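Local coordinates for protein 4-hydroxy-tetrahydrodipicolinate synthase (Thermotoga maritima, PDB 1O5K) that catalyses the condensation of pyruvate with aspartate semialdehyde to 4-hydroxy-tetrahydrodipicolinate, a step of lysine biosynthesis, by way of a Schiff base, at residues L126-H129 against Y130-I133; K250-P253 against L254-L258. All coordinates share one frame; numbering follows the deposited sequence. Where two conformers were deposited one is given.

How the interactions relate
Both contacts are local, each running along a single helix of the subunit, and interaction 1 closes before interaction 2 opens. Interaction 1 lies on helix 123-134 of the TIM barrel, in the beta-alpha-beta unit between strands 110-114 and 141-144. Interaction 2 ends helix 241-257, which packs against helices 226-237 and 290-302. They sit on opposite sides of the chain's centre, their own centres 35 Å apart and their nearest atoms about 23 Å apart. Interaction 1 is the one close to the active site: the side chain of Tyr130 is about 6 Å from that of Tyr144, the predicted proton donor/acceptor. Both reach a neighbouring subunit, interaction 1 by packing, interaction 2 by salt bridges to a different one.

Interaction 1. Residues L126-H129 against Y130-I133; sequences LYQH and YKYI
His129 directs the edge of its ring at the face of Tyr130 in a T-shaped pair, centroids 5.1 Å apart and planes at 82°, with CD2 over the centre of the tyrosine ring. On the imidazole's own face the contact is CH-pi: Ile133 CD1 lies 3.7 Å from the centroid. With CG anti to the backbone N (chi1 176°), the imidazole meets both. With an alanine here, the face of Tyr130 and the methyl of Ile133 would probably lose their aromatic partner, and the hydroxyl of Thr93 its bond to ND1.

The backbone bonds are the i to i+4 ladder of an alpha helix, from Tyr130 N to Leu126 O (3.1 Å) through to Ile133 N to His129 O (3.2 Å).

Among the polar side chains, Gln128 and Lys131 run side by side, while Gln128 NE2 bonds to Glu124. Tyr127 OH bonds to Asp165, and Tyr130 OH to the carbonyl of Val113.

Aromatic residues suit this barrel helix because their rings pack against its neighbours while their polar atoms find bonds: that of ND1 probably helps set the turn of the buried imidazole, whereas that of Tyr130 OH ties down the far end of its ring.

Interaction 2. Residues K250-P253 against L254-L258; sequences KLRP and LMKAL
Lys256 passes over one face of the Arg252 guanidinium, its CE 3.5 Å above the plane and over the centre, with NZ over the same face nearer NH2. The two chains cross at an angle, that of Lys256 bent at chi2. The ammonium ends 3.2 Å from the guanidinium, NZ to NH2, two donors that cannot bond each other. A shared anion probably holds them together: Asp180 of the third subunit makes salt bridges with both, and Asp204 of the same chain makes another with Lys256. Long, flexible cationic side chains suit this place, since they can reach from the helix to a neighbouring subunit.

A quarter-turn or so round the helix, the contact is apolar. Met255, its chain extended beyond CG, crosses Leu251 so that its terminal methyl meets it, with CE 3.8 Å from CB. Both also lie on Met229 of helix 226-237, and the slim, unbranched methionine touches Leu232 there as well.

Pro253 has no N-H to give to the turn before it, and the helix is kinked there. A water takes the place of the direct bond between Leu254 N and Lys250 O, donating to Lys250 O (2.8 Å) and accepting from Leu254 N (3.1 Å). Regular bonds resume with Met255 N to Leu251 O, nearly straight at 169°.

One helix thus carries an oily side into its own subunit and a cationic pair to the next, where Asp180, gripped by both cations, probably makes the pair a link between subunits, while Asp204 holds Lys256 from its own chain.

Interaction 1. Residues L126-H129 against Y130-I133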
loop_
_atom_site.group_PDB
_atom_site.type_symbol
_atom_site.label_atom_id
_atom_site.label_comp_id
_atom_site.label_asym_id
_atom_site.label_seq_id
_atom_site.Cartn_x
_atom_site.Cartn_y
_atom_site.Cartn_z
ATOM N N LEU A 126 16.448 3.126 -16.903
ATOM C CA LEU A 126 15.949 4.480 -17.073
ATOM C C LEU A 126 17.049 5.471 -17.434
ATOM O O LEU A 126 16.895 6.297 -18.306
ATOM C CB LEU A 126 15.256 4.958 -15.795
ATOM C CG LEU A 126 13.986 4.219 -15.479
ATOM C CD1 LEU A 126 13.480 4.591 -14.074
ATOM C CD2 LEU A 126 12.881 4.544 -16.543
ATOM N N TYR A 127 18.162 5.405 -16.737
ATOM C CA TYR A 127 19.294 6.242 -17.079
ATOM C C TYR A 127 19.705 6.026 -18.525
ATOM O O TYR A 127 19.872 7.011 -19.268
ATOM C CB TYR A 127 20.446 5.940 -16.142
ATOM C CG TYR A 127 21.680 6.720 -16.436
ATOM C CD1 TYR A 127 21.782 8.052 -16.074
ATOM C CD2 TYR A 127 22.745 6.130 -17.045
ATOM C CE1 TYR A 127 22.974 8.776 -16.329
ATOM C CE2 TYR A 127 23.932 6.839 -17.332
ATOM C CZ TYR A 127 24.030 8.172 -16.967
ATOM O OH TYR A 127 25.232 8.858 -17.210
ATOM N N GLN A 128 19.891 4.756 -18.925
ATOM C CA GLN A 128 20.316 4.454 -20.292
ATOM C C GLN A 128 19.323 4.927 -21.361
ATOM O O GLN A 128 19.751 5.362 -22.435
ATOM C CB GLN A 128 20.685 2.964 -20.446
ATOM C CG GLN A 128 21.941 2.578 -19.706
ATOM C CD GLN A 128 23.187 3.193 -20.289
ATOM O OE1 GLN A 128 23.197 3.604 -21.445
ATOM N NE2 GLN A 128 24.252 3.247 -19.496
ATOM N N HIS A 129 18.016 4.805 -21.066
ATOM C CA HIS A 129 16.930 5.272 -21.935
ATOM C C HIS A 129 17.067 6.772 -22.216
ATOM O O HIS A 129 17.130 7.172 -23.361
ATOM C CB HIS A 129 15.588 4.935 -21.274
ATOM C CG HIS A 129 14.377 5.435 -21.985
ATOM N ND1 HIS A 129 13.848 4.825 -23.108
ATOM C CD2 HIS A 129 13.523 6.430 -21.654
ATOM C CE1 HIS A 129 12.724 5.448 -23.445
ATOM N NE2 HIS A 129 12.512 6.432 -22.583
ATOM N N TYR A 130 17.145 7.579 -21.153
ATOM C CA TYR A 130 17.256 9.043 -21.299
ATOM C C TYR A 130 18.604 9.432 -21.905
ATOM O O TYR A 130 18.673 10.373 -22.698
ATOM C CB TYR A 130 17.016 9.712 -19.960
ATOM C CG TYR A 130 15.556 9.654 -19.557
ATOM C CD1 TYR A 130 14.597 10.421 -20.244
ATOM C CD2 TYR A 130 15.103 8.809 -18.542
ATOM C CE1 TYR A 130 13.258 10.279 -19.939
ATOM C CE2 TYR A 130 13.775 8.729 -18.219
ATOM C CZ TYR A 130 12.859 9.470 -18.927
ATOM O OH TYR A 130 11.504 9.368 -18.600
ATOM N N LYS A 131 19.663 8.694 -21.567
ATOM C CA LYS A 131 20.977 8.976 -22.154
ATOM C C LYS A 131 20.966 8.790 -23.676
ATOM O O LYS A 131 21.472 9.624 -24.460
ATOM C CB LYS A 131 22.045 8.071 -21.558
ATOM C CG LYS A 131 23.431 8.425 -22.092
ATOM C CD LYS A 131 24.542 8.053 -21.150
ATOM C CE LYS A 131 25.228 6.761 -21.547
ATOM N NZ LYS A 131 24.419 5.608 -21.126
ATOM N N TYR A 132 20.447 7.652 -24.093
ATOM C CA TYR A 132 20.341 7.324 -25.509
ATOM C C TYR A 132 19.638 8.432 -26.257
ATOM O O TYR A 132 20.109 8.894 -27.298
ATOM C CB TYR A 132 19.591 6.022 -25.727
ATOM C CG TYR A 132 19.560 5.543 -27.171
ATOM C CD1 TYR A 132 20.616 4.806 -27.703
ATOM C CD2 TYR A 132 18.474 5.812 -27.994
ATOM C CE1 TYR A 132 20.588 4.349 -29.032
ATOM C CE2 TYR A 132 18.451 5.382 -29.316
ATOM C CZ TYR A 132 19.502 4.642 -29.815
ATOM O OH TYR A 132 19.476 4.201 -31.111
ATOM N N ILE A 133 18.507 8.870 -25.725
ATOM C CA ILE A 133 17.727 9.920 -26.372
ATOM C C ILE A 133 18.436 11.284 -26.369
ATOM O O ILE A 133 18.565 11.956 -27.402
ATOM C CB ILE A 133 16.351 10.013 -25.716
ATOM C CG1 ILE A 133 15.620 8.652 -25.817
ATOM C CG2 ILE A 133 15.556 11.082 -26.355
ATOM C CD1 ILE A 133 14.472 8.464 -24.817
#

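Interaction 2. Residues K250-P253 against L254-L258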
loop_
_atom_site.group_PDB
_atom_site.type_symbol
_atom_site.label_atom_id
_atom_site.label_comp_id
_atom_site.label_asym_id
_atom_site.label_seq_id
_atom_site.Cartn_x
_atom_site.Cartn_y
_atom_site.Cartn_z
ATOM N N LYS A 250 -8.705 27.157 -2.184
ATOM C CA LYS A 250 -9.973 27.454 -2.914
ATOM C C LYS A 250 -10.202 26.548 -4.121
ATOM O O LYS A 250 -11.353 26.253 -4.482
ATOM C CB LYS A 250 -9.999 28.900 -3.317
ATOM C CG LYS A 250 -10.302 29.826 -2.149
ATOM C CD LYS A 250 -10.343 31.279 -2.602
ATOM C CE LYS A 250 -10.452 32.209 -1.391
ATOM N NZ LYS A 250 -10.559 33.657 -1.756
ATOM N N LEU A 251 -9.090 26.102 -4.721
ATOM C CA LEU A 251 -9.073 25.235 -5.886
ATOM C C LEU A 251 -9.198 23.764 -5.549
ATOM O O LEU A 251 -9.477 22.936 -6.430
ATOM C CB LEU A 251 -7.782 25.399 -6.675
ATOM C CG LEU A 251 -7.711 26.649 -7.506
ATOM C CD1 LEU A 251 -6.362 26.751 -8.183
ATOM C CD2 LEU A 251 -8.840 26.673 -8.531
ATOM N N ARG A 252 -8.995 23.422 -4.290
ATOM C CA ARG A 252 -8.963 22.008 -3.899
ATOM C C ARG A 252 -10.139 21.168 -4.383
ATOM O O ARG A 252 -9.921 20.052 -4.843
ATOM C CB ARG A 252 -8.855 21.833 -2.372
ATOM C CG ARG A 252 -8.919 20.308 -1.965
ATOM C CD ARG A 252 -8.748 19.981 -0.474
ATOM N NE ARG A 252 -7.899 18.791 -0.199
ATOM C CZ ARG A 252 -6.594 18.668 -0.532
ATOM N NH1 ARG A 252 -5.965 19.611 -1.239
ATOM N NH2 ARG A 252 -5.923 17.574 -0.187
ATOM N N PRO A 253 -11.372 21.649 -4.247
ATOM C CA PRO A 253 -12.541 20.889 -4.716
ATOM C C PRO A 253 -12.483 20.567 -6.206
ATOM O O PRO A 253 -12.810 19.440 -6.605
ATOM C CB PRO A 253 -13.703 21.827 -4.437
ATOM C CG PRO A 253 -13.160 22.722 -3.318
ATOM C CD PRO A 253 -11.760 22.926 -3.620
ATOM N N LEU A 254 -12.022 21.541 -7.000
ATOM C CA LEU A 254 -11.865 21.348 -8.424
ATOM C C LEU A 254 -10.730 20.399 -8.685
ATOM O O LEU A 254 -10.833 19.518 -9.529
ATOM C CB LEU A 254 -11.691 22.705 -9.129
ATOM C CG LEU A 254 -11.583 22.673 -10.641
ATOM C CD1 LEU A 254 -12.803 21.996 -11.253
ATOM C CD2 LEU A 254 -11.454 24.045 -11.147
ATOM N N MET A 255 -9.615 20.572 -7.980
ATOM C CA MET A 255 -8.485 19.676 -8.138
ATOM C C MET A 255 -8.908 18.237 -7.914
ATOM O O MET A 255 -8.564 17.362 -8.704
ATOM C CB MET A 255 -7.368 20.076 -7.185
ATOM C CG MET A 255 -6.674 21.344 -7.605
ATOM S SD MET A 255 -5.392 21.753 -6.360
ATOM C CE MET A 255 -4.710 23.257 -7.077
ATOM N N LYS A 256 -9.695 17.999 -6.871
ATOM C CA LYS A 256 -10.133 16.642 -6.542
ATOM C C LYS A 256 -11.165 16.113 -7.550
ATOM O O LYS A 256 -11.079 14.956 -7.993
ATOM C CB LYS A 256 -10.710 16.595 -5.128
ATOM C CG LYS A 256 -9.653 17.044 -4.107
ATOM C CD LYS A 256 -8.400 16.118 -4.099
ATOM C CE LYS A 256 -7.170 16.792 -3.501
ATOM N NZ LYS A 256 -6.181 15.813 -2.872
ATOM N N ALA A 257 -12.117 16.969 -7.922
ATOM C CA ALA A 257 -13.175 16.553 -8.825
ATOM C C ALA A 257 -12.638 16.104 -10.174
ATOM O O ALA A 257 -13.252 15.232 -10.837
ATOM C CB ALA A 257 -14.193 17.655 -9.005
ATOM N N LEU A 258 -11.531 16.713 -10.621
ATOM C CA LEU A 258 -10.998 16.406 -11.933
ATOM C C LEU A 258 -10.316 15.029 -11.980
ATOM O O LEU A 258 -9.899 14.563 -13.016
ATOM C CB LEU A 258 -10.054 17.566 -12.389
ATOM C CG LEU A 258 -10.793 18.831 -12.777
ATOM C CD1 LEU A 258 -9.812 19.922 -13.148
ATOM C CD2 LEU A 258 -11.793 18.601 -13.974
HETATM O O HOH W 1 -12.544 24.545 -6.292
#